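AA9 family lytic polysaccharide monooxygenase cel61B (Hypocrea jecorina, PDB 2VTC) oxidatively cleaves glycosidic bonds of crystalline and amorphous polysaccharides such as cellulose, using an active-site copper, a reducing agent and O2 or H2O2. Local coordinates at residues Gly64-Asp69 with Asn194-Val199; Pro166-Pro171 with Gly207-Pro212; Gly94-Phe99 with Lys160-Ile165; Gly111-Tyr116 with Phe176-Leu181. All coordinates share one frame; numbering follows the deposited sequence.

Contact 1: Gly64-Asp69 with Asn194-Val199. With NI (nickel (II) ion), chain E.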
loop_
_atom_site.group_PDB
_atom_site.type_symbol
_atom_site.label_atom_id
_atom_site.label_comp_id
_atom_site.label_asym_id
_atom_site.label_seq_id
_atom_site.Cartn_x
_atom_site.Cartn_y
_atom_site.Cartn_z
ATOM N N GLY A 64 -1.565 13.338 -1.077
ATOM C CA GLY A 64 -2.254 13.278 0.228
ATOM C C GLY A 64 -2.794 11.906 0.597
ATOM O O GLY A 64 -2.257 10.891 0.156
ATOM N N PHE A 65 -3.845 11.902 1.413
ATOM C CA PHE A 65 -4.285 10.702 2.132
ATOM C C PHE A 65 -5.799 10.458 2.074
ATOM O O PHE A 65 -6.581 11.338 1.652
ATOM C CB PHE A 65 -3.802 10.783 3.606
ATOM C CG PHE A 65 -4.268 12.031 4.327
ATOM C CD1 PHE A 65 -5.501 12.065 4.961
ATOM C CD2 PHE A 65 -3.468 13.170 4.343
ATOM C CE1 PHE A 65 -5.956 13.227 5.605
ATOM C CE2 PHE A 65 -3.907 14.325 4.995
ATOM C CZ PHE A 65 -5.130 14.344 5.617
ATOM N N ILE A 66 -6.209 9.251 2.480
ATOM C CA ILE A 66 -7.604 8.851 2.648
ATOM C C ILE A 66 -7.858 8.835 4.149
ATOM O O ILE A 66 -6.993 8.353 4.892
ATOM C CB ILE A 66 -7.850 7.417 2.022
ATOM C CG1 ILE A 66 -7.376 7.385 0.558
ATOM C CG2 ILE A 66 -9.285 6.951 2.170
ATOM C CD1 ILE A 66 -8.011 8.438 -0.333
ATOM N N SER A 67 -8.996 9.379 4.581
ATOM C CA SER A 67 -9.305 9.558 6.018
ATOM C C SER A 67 -10.278 8.485 6.522
ATOM O O SER A 67 -10.929 7.803 5.721
ATOM C CB SER A 67 -9.852 10.980 6.299
ATOM O OG SER A 67 -8.920 11.958 5.868
ATOM N N PRO A 68 -10.348 8.260 7.847
ATOM C CA PRO A 68 -11.285 7.286 8.396
ATOM C C PRO A 68 -12.746 7.435 7.941
ATOM O O PRO A 68 -13.458 6.424 7.825
ATOM C CB PRO A 68 -11.116 7.445 9.923
ATOM C CG PRO A 68 -9.719 7.892 10.058
ATOM C CD PRO A 68 -9.471 8.831 8.895
ATOM N N ASP A 69 -13.182 8.671 7.667
ATOM C CA ASP A 69 -14.539 8.889 7.156
ATOM C C ASP A 69 -14.699 8.387 5.711
ATOM O O ASP A 69 -15.801 8.452 5.145
ATOM C CB ASP A 69 -15.001 10.362 7.305
ATOM C CG ASP A 69 -14.090 11.371 6.602
ATOM O OD1 ASP A 69 -13.163 11.010 5.854
ATOM O OD2 ASP A 69 -14.320 12.606 6.793
ATOM N N ASN A 194 -4.323 7.662 5.932
ATOM C CA ASN A 194 -3.939 6.447 5.185
ATOM C C ASN A 194 -3.363 6.792 3.811
ATOM O O ASN A 194 -3.980 7.581 3.060
ATOM C CB ASN A 194 -5.140 5.489 4.983
ATOM C CG ASN A 194 -5.594 4.787 6.258
ATOM O OD1 ASN A 194 -5.800 3.548 6.270
ATOM N ND2 ASN A 194 -5.845 5.546 7.299
ATOM N N TYR A 195 -2.237 6.179 3.461
ATOM C CA TYR A 195 -1.597 6.395 2.156
ATOM C C TYR A 195 -1.452 5.060 1.404
ATOM O O TYR A 195 -0.354 4.534 1.320
ATOM C CB TYR A 195 -0.202 7.056 2.289
ATOM C CG TYR A 195 -0.195 8.423 2.970
ATOM C CD1 TYR A 195 -0.112 9.599 2.213
ATOM C CD2 TYR A 195 -0.281 8.534 4.374
ATOM C CE1 TYR A 195 -0.130 10.875 2.838
ATOM C CE2 TYR A 195 -0.291 9.805 5.012
ATOM C CZ TYR A 195 -0.207 10.957 4.234
ATOM O OH TYR A 195 -0.210 12.198 4.870
ATOM N N PRO A 196 -2.571 4.529 0.845
ATOM C CA PRO A 196 -2.471 3.270 0.082
ATOM C C PRO A 196 -1.974 3.489 -1.351
ATOM O O PRO A 196 -2.327 4.486 -1.996
ATOM C CB PRO A 196 -3.909 2.744 0.071
ATOM C CG PRO A 196 -4.766 3.966 0.100
ATOM C CD PRO A 196 -3.968 4.978 0.971
ATOM N N GLN A 197 -1.148 2.566 -1.816
ATOM C CA GLN A 197 -0.622 2.614 -3.169
ATOM C C GLN A 197 -0.671 1.214 -3.772
ATOM O O GLN A 197 -0.137 0.263 -3.182
ATOM C CB GLN A 197 0.830 3.102 -3.139
ATOM C CG GLN A 197 0.915 4.579 -2.687
ATOM C CD GLN A 197 0.536 5.540 -3.796
ATOM O OE1 GLN A 197 -0.614 5.983 -3.904
ATOM N NE2 GLN A 197 1.497 5.868 -4.621
ATOM N N CYS A 198 -1.311 1.101 -4.941
ATOM C CA CYS A 198 -1.427 -0.201 -5.603
ATOM C C CYS A 198 -0.518 -0.351 -6.824
ATOM O O CYS A 198 -0.327 0.596 -7.607
ATOM C CB CYS A 198 -2.891 -0.427 -5.994
ATOM S SG CYS A 198 -3.996 -0.617 -4.622
ATOM N N VAL A 199 0.026 -1.559 -6.985
ATOM C CA VAL A 199 0.866 -1.917 -8.152
ATOM C C VAL A 199 0.449 -3.301 -8.700
ATOM O O VAL A 199 0.182 -4.215 -7.928
ATOM C CB VAL A 199 2.388 -1.896 -7.839
ATOM C CG1 VAL A 199 2.826 -0.509 -7.325
ATOM C CG2 VAL A 199 2.750 -2.975 -6.818
HETATM NI NI NI E . 1.580 13.929 4.588
HETATM O O HOH W 1 2.568 15.837 4.644
HETATM O O HOH W 2 0.549 14.204 5.163
#

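Contact 2: Pro166-Pro171 with Gly207-Pro212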
loop_
_atom_site.group_PDB
_atom_site.type_symbol
_atom_site.label_atom_id
_atom_site.label_comp_id
_atom_site.label_asym_id
_atom_site.label_seq_id
_atom_site.Cartn_x
_atom_site.Cartn_y
_atom_site.Cartn_z
ATOM N N PRO A 166 5.289 -13.935 -0.523
ATOM C CA PRO A 166 5.330 -15.265 0.097
ATOM C C PRO A 166 5.758 -16.350 -0.900
ATOM O O PRO A 166 5.292 -16.361 -2.059
ATOM C CB PRO A 166 3.882 -15.485 0.545
ATOM C CG PRO A 166 3.400 -14.096 0.844
ATOM C CD PRO A 166 4.013 -13.246 -0.235
ATOM N N SER A 167 6.670 -17.217 -0.462
ATOM C CA SER A 167 7.285 -18.238 -1.329
ATOM C C SER A 167 6.284 -19.265 -1.847
ATOM O O SER A 167 6.474 -19.862 -2.912
ATOM C CB SER A 167 8.399 -18.957 -0.572
ATOM O OG SER A 167 9.468 -18.065 -0.355
ATOM N N SER A 168 5.217 -19.450 -1.077
ATOM C CA SER A 168 4.184 -20.446 -1.365
ATOM C C SER A 168 3.087 -19.946 -2.305
ATOM O O SER A 168 2.220 -20.720 -2.721
ATOM C CB SER A 168 3.551 -20.905 -0.056
ATOM O OG SER A 168 2.970 -19.813 0.638
ATOM N N LEU A 169 3.113 -18.660 -2.642
ATOM C CA LEU A 169 2.014 -18.080 -3.426
ATOM C C LEU A 169 2.027 -18.596 -4.862
ATOM O O LEU A 169 3.034 -18.468 -5.548
ATOM C CB LEU A 169 2.079 -16.552 -3.407
ATOM C CG LEU A 169 0.898 -15.848 -4.075
ATOM C CD1 LEU A 169 -0.485 -16.207 -3.428
ATOM C CD2 LEU A 169 1.159 -14.333 -4.089
ATOM N N ARG A 170 0.901 -19.163 -5.295
ATOM C CA ARG A 170 0.793 -19.788 -6.607
ATOM C C ARG A 170 0.824 -18.724 -7.707
ATOM O O ARG A 170 0.423 -17.573 -7.465
ATOM C CB ARG A 170 -0.478 -20.651 -6.693
ATOM C CG ARG A 170 -1.780 -19.882 -6.810
ATOM C CD ARG A 170 -2.967 -20.802 -6.921
ATOM N NE ARG A 170 -4.207 -20.027 -6.905
ATOM C CZ ARG A 170 -5.421 -20.515 -7.162
ATOM N NH1 ARG A 170 -5.584 -21.798 -7.464
ATOM N NH2 ARG A 170 -6.476 -19.714 -7.114
ATOM N N PRO A 171 1.314 -19.082 -8.905
ATOM C CA PRO A 171 1.269 -18.137 -10.031
ATOM C C PRO A 171 -0.126 -17.558 -10.309
ATOM O O PRO A 171 -1.153 -18.228 -10.106
ATOM C CB PRO A 171 1.759 -18.980 -11.225
ATOM C CG PRO A 171 2.553 -20.051 -10.619
ATOM C CD PRO A 171 1.932 -20.371 -9.299
ATOM N N GLY A 207 5.455 -21.696 -6.184
ATOM C CA GLY A 207 4.471 -21.710 -5.110
ATOM C C GLY A 207 3.242 -22.484 -5.541
ATOM O O GLY A 207 2.889 -22.492 -6.733
ATOM N N THR A 208 2.590 -23.143 -4.583
ATOM C CA THR A 208 1.409 -23.951 -4.893
ATOM C C THR A 208 0.126 -23.542 -4.147
ATOM O O THR A 208 -0.948 -24.098 -4.406
ATOM C CB THR A 208 1.678 -25.469 -4.657
ATOM O OG1 THR A 208 1.740 -25.740 -3.253
ATOM C CG2 THR A 208 2.984 -25.907 -5.316
ATOM N N LYS A 209 0.226 -22.592 -3.219
ATOM C CA LYS A 209 -0.933 -22.236 -2.370
ATOM C C LYS A 209 -1.790 -21.109 -2.944
ATOM O O LYS A 209 -1.266 -20.084 -3.389
ATOM C CB LYS A 209 -0.500 -21.867 -0.949
ATOM C CG LYS A 209 -0.043 -23.049 -0.117
ATOM C CD LYS A 209 -0.121 -22.736 1.375
ATOM C CE LYS A 209 0.349 -23.914 2.229
ATOM N NZ LYS A 209 1.789 -24.280 1.982
ATOM N N ALA A 210 -3.106 -21.316 -2.930
ATOM C CA ALA A 210 -4.054 -20.279 -3.321
ATOM C C ALA A 210 -4.159 -19.228 -2.217
ATOM O O ALA A 210 -4.038 -19.535 -1.025
ATOM C CB ALA A 210 -5.432 -20.880 -3.591
ATOM N N LEU A 211 -4.413 -17.987 -2.615
ATOM C CA LEU A 211 -4.714 -16.933 -1.650
ATOM C C LEU A 211 -6.063 -17.250 -0.984
ATOM O O LEU A 211 -7.013 -17.647 -1.677
ATOM C CB LEU A 211 -4.772 -15.597 -2.394
ATOM C CG LEU A 211 -4.225 -14.281 -1.842
ATOM C CD1 LEU A 211 -2.820 -14.400 -1.270
ATOM C CD2 LEU A 211 -4.309 -13.210 -2.925
ATOM N N PRO A 212 -6.171 -17.090 0.358
ATOM C CA PRO A 212 -7.486 -17.333 0.963
ATOM C C PRO A 212 -8.475 -16.188 0.713
ATOM O O PRO A 212 -8.145 -15.237 0.009
ATOM C CB PRO A 212 -7.175 -17.449 2.451
ATOM C CG PRO A 212 -6.002 -16.534 2.618
ATOM C CD PRO A 212 -5.167 -16.707 1.366
HETATM O O HOH W 3 4.630 -19.388 -7.519
HETATM O O HOH W 4 -4.061 -17.294 -5.497
#

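Contact 3: Gly94-Phe99 with Lys160-Ile165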
loop_
_atom_site.group_PDB
_atom_site.type_symbol
_atom_site.label_atom_id
_atom_site.label_comp_id
_atom_site.label_asym_id
_atom_site.label_seq_id
_atom_site.Cartn_x
_atom_site.Cartn_y
_atom_site.Cartn_z
ATOM N N GLY A 94 8.501 -15.465 -3.606
ATOM C CA GLY A 94 9.693 -15.374 -2.764
ATOM C C GLY A 94 10.561 -14.168 -3.068
ATOM O O GLY A 94 11.501 -13.878 -2.321
ATOM N N SER A 95 10.258 -13.452 -4.155
ATOM C CA SER A 95 10.987 -12.231 -4.488
ATOM C C SER A 95 10.729 -11.111 -3.475
ATOM O O SER A 95 9.681 -11.075 -2.817
ATOM C CB SER A 95 10.621 -11.732 -5.893
ATOM O OG SER A 95 10.979 -12.686 -6.881
ATOM N N ASN A 96 11.696 -10.203 -3.351
ATOM C CA ASN A 96 11.515 -9.002 -2.560
ATOM C C ASN A 96 11.155 -7.826 -3.451
ATOM O O ASN A 96 11.812 -7.568 -4.471
ATOM C CB ASN A 96 12.769 -8.675 -1.730
ATOM C CG ASN A 96 13.036 -9.703 -0.631
ATOM O OD1 ASN A 96 14.128 -10.281 -0.558
ATOM N ND2 ASN A 96 12.057 -9.935 0.222
ATOM N N ILE A 97 10.084 -7.136 -3.070
ATOM C CA ILE A 97 9.735 -5.867 -3.671
ATOM C C ILE A 97 10.310 -4.801 -2.760
ATOM O O ILE A 97 10.247 -4.935 -1.532
ATOM C CB ILE A 97 8.188 -5.654 -3.730
ATOM C CG1 ILE A 97 7.489 -6.862 -4.370
ATOM C CG2 ILE A 97 7.854 -4.318 -4.432
ATOM C CD1 ILE A 97 6.014 -6.977 -3.993
ATOM N N VAL A 98 10.857 -3.748 -3.357
ATOM C CA VAL A 98 11.268 -2.578 -2.592
ATOM C C VAL A 98 10.528 -1.377 -3.128
ATOM O O VAL A 98 10.784 -0.919 -4.246
ATOM C CB VAL A 98 12.821 -2.343 -2.614
ATOM C CG1 VAL A 98 13.175 -1.185 -1.699
ATOM C CG2 VAL A 98 13.582 -3.599 -2.196
ATOM N N PHE A 99 9.571 -0.895 -2.338
ATOM C CA PHE A 99 8.772 0.257 -2.731
ATOM C C PHE A 99 9.588 1.511 -2.443
ATOM O O PHE A 99 10.099 1.677 -1.333
ATOM C CB PHE A 99 7.440 0.302 -1.963
ATOM C CG PHE A 99 6.518 -0.851 -2.258
ATOM C CD1 PHE A 99 5.654 -0.789 -3.352
ATOM C CD2 PHE A 99 6.487 -1.977 -1.436
ATOM C CE1 PHE A 99 4.769 -1.847 -3.635
ATOM C CE2 PHE A 99 5.615 -3.055 -1.706
ATOM C CZ PHE A 99 4.753 -2.971 -2.817
ATOM N N LYS A 160 12.653 3.813 1.300
ATOM C CA LYS A 160 12.477 2.461 0.746
ATOM C C LYS A 160 11.871 1.512 1.775
ATOM O O LYS A 160 12.257 1.538 2.941
ATOM C CB LYS A 160 13.816 1.883 0.281
ATOM C CG LYS A 160 14.375 2.519 -0.984
ATOM C CD LYS A 160 15.859 2.228 -1.128
ATOM C CE LYS A 160 16.519 3.133 -2.160
ATOM N NZ LYS A 160 16.471 4.598 -1.817
ATOM N N TRP A 161 10.932 0.664 1.344
ATOM C CA TRP A 161 10.399 -0.397 2.202
ATOM C C TRP A 161 10.394 -1.745 1.477
ATOM O O TRP A 161 9.874 -1.849 0.359
ATOM C CB TRP A 161 8.979 -0.073 2.708
ATOM C CG TRP A 161 8.668 -0.870 3.932
ATOM C CD1 TRP A 161 7.899 -2.003 4.020
ATOM C CD2 TRP A 161 9.165 -0.618 5.252
ATOM N NE1 TRP A 161 7.890 -2.466 5.323
ATOM C CE2 TRP A 161 8.665 -1.633 6.094
ATOM C CE3 TRP A 161 10.006 0.374 5.799
ATOM C CZ2 TRP A 161 8.966 -1.689 7.462
ATOM C CZ3 TRP A 161 10.299 0.318 7.153
ATOM C CH2 TRP A 161 9.777 -0.705 7.970
ATOM N N THR A 162 10.958 -2.759 2.122
ATOM C CA THR A 162 11.078 -4.107 1.540
ATOM C C THR A 162 9.910 -4.981 1.978
ATOM O O THR A 162 9.598 -5.075 3.175
ATOM C CB THR A 162 12.413 -4.789 1.946
ATOM O OG1 THR A 162 13.508 -4.080 1.354
ATOM C CG2 THR A 162 12.460 -6.256 1.484
ATOM N N VAL A 163 9.268 -5.614 0.993
ATOM C CA VAL A 163 8.183 -6.558 1.229
ATOM C C VAL A 163 8.464 -7.842 0.450
ATOM O O VAL A 163 8.631 -7.795 -0.763
ATOM C CB VAL A 163 6.800 -5.972 0.782
ATOM C CG1 VAL A 163 5.691 -6.975 1.000
ATOM C CG2 VAL A 163 6.485 -4.704 1.572
ATOM N N LYS A 164 8.503 -8.964 1.154
ATOM C CA LYS A 164 8.650 -10.289 0.541
ATOM C C LYS A 164 7.326 -10.852 0.007
ATOM O O LYS A 164 6.327 -10.902 0.743
ATOM C CB LYS A 164 9.253 -11.282 1.544
ATOM C CG LYS A 164 9.724 -12.592 0.895
ATOM C CD LYS A 164 10.285 -13.570 1.926
ATOM C CE LYS A 164 10.790 -14.842 1.262
ATOM N NZ LYS A 164 11.884 -14.584 0.262
ATOM N N ILE A 165 7.327 -11.260 -1.268
ATOM C CA ILE A 165 6.213 -12.036 -1.836
ATOM C C ILE A 165 6.321 -13.458 -1.257
ATOM O O ILE A 165 7.345 -14.107 -1.453
ATOM C CB ILE A 165 6.277 -12.064 -3.390
ATOM C CG1 ILE A 165 6.224 -10.648 -3.960
ATOM C CG2 ILE A 165 5.131 -12.912 -3.969
ATOM C CD1 ILE A 165 6.475 -10.586 -5.469
#

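Contact 4: Gly111-Tyr116 with Phe176-Leu181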
loop_
_atom_site.group_PDB
_atom_site.type_symbol
_atom_site.label_atom_id
_atom_site.label_comp_id
_atom_site.label_asym_id
_atom_site.label_seq_id
_atom_site.Cartn_x
_atom_site.Cartn_y
_atom_site.Cartn_z
ATOM N N GLY A 111 3.796 5.971 13.000
ATOM C CA GLY A 111 2.792 5.076 12.438
ATOM C C GLY A 111 3.312 3.788 11.835
ATOM O O GLY A 111 4.497 3.681 11.458
ATOM N N PRO A 112 2.393 2.805 11.690
ATOM C CA PRO A 112 2.743 1.501 11.126
ATOM C C PRO A 112 2.748 1.473 9.589
ATOM O O PRO A 112 2.281 2.406 8.933
ATOM C CB PRO A 112 1.625 0.600 11.640
ATOM C CG PRO A 112 0.402 1.513 11.640
ATOM C CD PRO A 112 0.977 2.870 12.086
ATOM N N ILE A 113 3.261 0.374 9.063
ATOM C CA ILE A 113 3.321 0.121 7.618
ATOM C C ILE A 113 2.768 -1.276 7.371
ATOM O O ILE A 113 3.176 -2.228 8.042
ATOM C CB ILE A 113 4.790 0.202 7.101
ATOM C CG1 ILE A 113 5.381 1.593 7.403
ATOM C CG2 ILE A 113 4.855 -0.144 5.609
ATOM C CD1 ILE A 113 6.770 1.816 6.851
ATOM N N VAL A 114 1.808 -1.384 6.435
ATOM C CA VAL A 114 1.197 -2.685 6.115
ATOM C C VAL A 114 1.132 -2.854 4.585
ATOM O O VAL A 114 1.024 -1.863 3.847
ATOM C CB VAL A 114 -0.238 -2.812 6.720
ATOM C CG1 VAL A 114 -0.220 -2.798 8.266
ATOM C CG2 VAL A 114 -1.163 -1.693 6.193
ATOM N N THR A 115 1.219 -4.111 4.131
ATOM C CA THR A 115 1.086 -4.437 2.701
ATOM C C THR A 115 0.148 -5.630 2.522
ATOM O O THR A 115 0.203 -6.606 3.279
ATOM C CB THR A 115 2.452 -4.746 2.048
ATOM O OG1 THR A 115 3.371 -3.703 2.405
ATOM C CG2 THR A 115 2.366 -4.785 0.524
ATOM N N TYR A 116 -0.707 -5.524 1.505
ATOM C CA TYR A 116 -1.698 -6.573 1.208
ATOM C C TYR A 116 -1.514 -7.041 -0.235
ATOM O O TYR A 116 -0.907 -6.331 -1.070
ATOM C CB TYR A 116 -3.128 -6.024 1.354
ATOM C CG TYR A 116 -3.493 -5.469 2.723
ATOM C CD1 TYR A 116 -4.157 -6.250 3.668
ATOM C CD2 TYR A 116 -3.192 -4.134 3.057
ATOM C CE1 TYR A 116 -4.484 -5.743 4.936
ATOM C CE2 TYR A 116 -3.514 -3.619 4.308
ATOM C CZ TYR A 116 -4.171 -4.419 5.235
ATOM O OH TYR A 116 -4.519 -3.898 6.472
ATOM N N PHE A 176 -0.731 -5.600 -5.511
ATOM C CA PHE A 176 -0.140 -5.385 -4.177
ATOM C C PHE A 176 -0.515 -3.988 -3.686
ATOM O O PHE A 176 -0.361 -3.013 -4.427
ATOM C CB PHE A 176 1.375 -5.552 -4.233
ATOM C CG PHE A 176 1.797 -6.965 -4.385
ATOM C CD1 PHE A 176 2.197 -7.716 -3.288
ATOM C CD2 PHE A 176 1.713 -7.580 -5.631
ATOM C CE1 PHE A 176 2.574 -9.053 -3.429
ATOM C CE2 PHE A 176 2.057 -8.931 -5.787
ATOM C CZ PHE A 176 2.500 -9.674 -4.685
ATOM N N ARG A 177 -1.050 -3.906 -2.466
ATOM C CA ARG A 177 -1.522 -2.649 -1.890
ATOM C C ARG A 177 -0.643 -2.341 -0.684
ATOM O O ARG A 177 -0.773 -2.992 0.350
ATOM C CB ARG A 177 -3.003 -2.770 -1.502
ATOM C CG ARG A 177 -3.667 -1.569 -0.835
ATOM C CD ARG A 177 -5.064 -1.970 -0.378
ATOM N NE ARG A 177 -5.734 -0.818 0.227
ATOM C CZ ARG A 177 -5.512 -0.414 1.487
ATOM N NH1 ARG A 177 -4.665 -1.097 2.293
ATOM N NH2 ARG A 177 -6.144 0.682 1.931
ATOM N N HIS A 178 0.259 -1.368 -0.878
ATOM C CA HIS A 178 1.282 -0.988 0.104
ATOM C C HIS A 178 0.820 0.306 0.792
ATOM O O HIS A 178 0.476 1.278 0.092
ATOM C CB HIS A 178 2.606 -0.780 -0.640
ATOM C CG HIS A 178 3.736 -0.313 0.234
ATOM N ND1 HIS A 178 4.181 -1.024 1.332
ATOM C CD2 HIS A 178 4.529 0.783 0.144
ATOM C CE1 HIS A 178 5.188 -0.367 1.895
ATOM N NE2 HIS A 178 5.416 0.729 1.196
ATOM N N GLU A 179 0.794 0.338 2.138
ATOM C CA GLU A 179 0.095 1.431 2.816
ATOM C C GLU A 179 0.793 1.946 4.069
ATOM O O GLU A 179 1.143 1.167 4.937
ATOM C CB GLU A 179 -1.311 0.981 3.182
ATOM C CG GLU A 179 -2.201 2.060 3.826
ATOM C CD GLU A 179 -3.578 1.512 4.118
ATOM O OE1 GLU A 179 -3.686 0.305 4.498
ATOM O OE2 GLU A 179 -4.586 2.271 3.967
ATOM N N LEU A 180 0.940 3.266 4.155
ATOM C CA LEU A 180 1.472 3.911 5.358
ATOM C C LEU A 180 0.303 4.509 6.103
ATOM O O LEU A 180 -0.540 5.204 5.514
ATOM C CB LEU A 180 2.475 5.022 4.995
ATOM C CG LEU A 180 3.548 4.683 3.960
ATOM C CD1 LEU A 180 4.473 5.874 3.678
ATOM C CD2 LEU A 180 4.359 3.495 4.326
ATOM N N LEU A 181 0.229 4.246 7.407
ATOM C CA LEU A 181 -0.836 4.846 8.211
ATOM C C LEU A 181 -0.176 5.869 9.140
ATOM O O LEU A 181 0.266 5.505 10.241
ATOM C CB LEU A 181 -1.584 3.809 9.034
ATOM C CG LEU A 181 -2.456 2.818 8.220
ATOM C CD1 LEU A 181 -1.570 1.684 7.722
ATOM C CD2 LEU A 181 -3.564 2.290 9.090
#

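Contact 1: Gly64-Asp69 with Asn194-Val199
Tyr-195 binds a metal ion through its hydroxyl while Phe-65 covers one face of its ring with a methylene and not with its own ring. The CB of Phe-65 sits 3.8 Å from the Tyr-195 ring centroid, a CH-pi contact set toward the rim. With CG of Phe-65 placed between the backbone N and the carbonyl carbon (chi1 56°), its ring swings past the tyrosine and turns an edge to that ring in an offset edge-to-face pair, planes at 61°. CD2 of Phe-65 thereby comes within 3.4 Å of Tyr-195 OH.

The backbones meet close by. Ile-66 and Asn-194 form a single antiparallel hydrogen-bonded bridge, Ile-66 N to Asn-194 O (2.8 Å) and Asn-194 N to Ile-66 O (2.9 Å), which ties a loop to strand 193-204. Beside this bridge, the branched Ile-66 rests CG1 against Pro-196 CD at 4.2 Å, two compact groups suited to a buried spot.

Tyr-195 OH lies 2.5 Å from the nickel ion, with His-20 and His-108 completing the protein ligands. The same three residues bind the catalytic copper; an oxygen-metal distance this long is consistent with the axial tyrosine of AA9 enzymes, and packing against Phe-65 probably limits how the phenol can turn.

Contact 2: Pro166-Pro171 with Gly207-Pro212
The guanidinium of Arg-170 has the methyl of Ala-210 over the centre of one face, with Ala-210 CB 3.6 Å from Arg-170 CZ. A small side chain suits this place because the flat group can lie directly down on it. From the same group, NE donates to a water at 3.1 Å that also accepts from Leu-211 N, while NH2 makes a weak, long ion pair with Glu-119. The arginine leaves its backbone with CG between N and the carbonyl carbon (chi1 74°) and then runs extended, which carries it along Lys-209 to Ala-210. An alanine in place of Arg-170 would probably leave the Ala-210 methyl uncovered and the bridging water without one of its donors.

The backbones are bridged by two hydrogen bonds: Lys-209 N reaches Ser-168 O at 2.8 Å, and Arg-170 N meets Lys-209 O at 3.0 Å. Gly-207 fits where a CB would collide with the carbonyls of the turn; its CA lies 3.4 Å from Ser-168 O, and a second water joins its N to Leu-169 O. Leu-169 CD1 touches Leu-211 CD1 at 3.7 Å, the apolar part of a contact otherwise near the surface.

Pro-166 to Leu-169 form a type I turn between strands 160-164 and 172-182. The partner loop leads from strand 193-204 to strand 215-216, and the two leucines pack on Tyr-174 of strand 172-182, with Leu-211 also touching Val-135 of strand 133-143 and Trp-247.

Contact 3: Gly94-Phe99 with Lys160-Ile165
Phe-99 sets the edge of its ring against Val-163, CE2 meeting CG2 at 3.8 Å nearly in the ring plane, while CG2 of Ile-97 from its own strand covers one face. Farther along, the side chain of Ile-97 runs roughly perpendicular to that of Ile-165, CD1 of Ile-97 lying 3.7 Å from CG1 of Ile-165. Apolar, partly branched residues suit this side, which also carries Trp-161 and packs toward strands 133-143 and 193-204.

The other side is more polar: Asn-96, Val-98, Thr-162 and Lys-164. There ND2 of Asn-96 lies against Lys-164 CB (3.4 Å), and the two methyls of Val-98 divide between Lys-160 CB and Thr-162 OG1. Lys-164 runs extended and bends only at its last torsion (chi4 60°), which brings NZ back to donate a hydrogen bond to Gly-94 O at 2.7 Å. Gly-94 has positive phi (92°), where a side chain would jam against the preceding carbonyl.

Paired backbone bonds join Ile-97 with Val-163 and Phe-99 with Trp-161, and Ile-165 N continues the series to Ser-95 O at 2.8 Å. Strand 160-164 forms one edge of a four-stranded antiparallel sheet, one of the two layers of the immunoglobulin-like beta-sandwich of AA9 enzymes.

Contact 4: Gly111-Tyr116 with Phe176-Leu181
Ile-113 and Leu-180 run alongside each other from neighbouring strands, with CG1 of the isoleucine 3.8 Å from CD2 of the leucine, while CG2 of Ile-113 meets His-178 CE1. On the other face, the one that carries Arg-177 and Glu-179, Val-114 CG2 touches Leu-181 CD1 at 3.7 Å. Just before the strand, Gly-111 has no room for a CB, which would clash with Leu-181 O.

Toward the polar side, Thr-115 OG1 accepts a bond from His-178 ND1 at 3.0 Å, lying in the imidazole plane, and has a second partner in Gln-138. With NE2 bonded to Trp-101 NE1, the imidazole is held at both nitrogens, consistent with a neutral ring protonated on ND1.

On the Val-114 face, Arg-177, with CG anti to the backbone N (chi1 178°) and an extended chain, grips Glu-179 end-on, NH1 to OE1 (2.8 Å) and NH2 to OE2 (3.0 Å), both met from above the carboxylate plane. NH1 also lies 3.4 Å from CE2 of Tyr-116. The buried charges gain further partners: Tyr-221 OH for Glu-179, and the carbonyls of Val-77 and Ile-76 for Arg-177. A leucine in place of Arg-177 would probably leave the Glu-179 carboxylate buried without its countercharge.

The strands pair as regular antiparallel neighbours, linked by backbone bonds of Pro-112, Val-114 and Tyr-116 to Leu-181, Glu-179 and Arg-177, in the larger sheet of the AA9 beta-sandwich, with Leu-180 touching Trp-106 close to the metal site.

Following the chain, contact 1 opens first at 64-69, then contact 3 at 94-99 and contact 4 at 111-116. Contact 3 closes at 160-165, and contact 2 opens at once at 166-171. Contact 4 closes at 176-181, contact 1 at 194-199 and contact 2 at 207-212. The span of contact 1 therefore encloses contacts 3 and 4, which cross each other; contact 2 follows contact 3 in series and crosses contacts 1 and 4. Contact 4 uses strand 172-182 and contact 1 its neighbour 193-204 in the same sheet. Contact 3 belongs to the other sheet and meets both across the sandwich core, whereas contact 2 joins loops at the end remote from the metal.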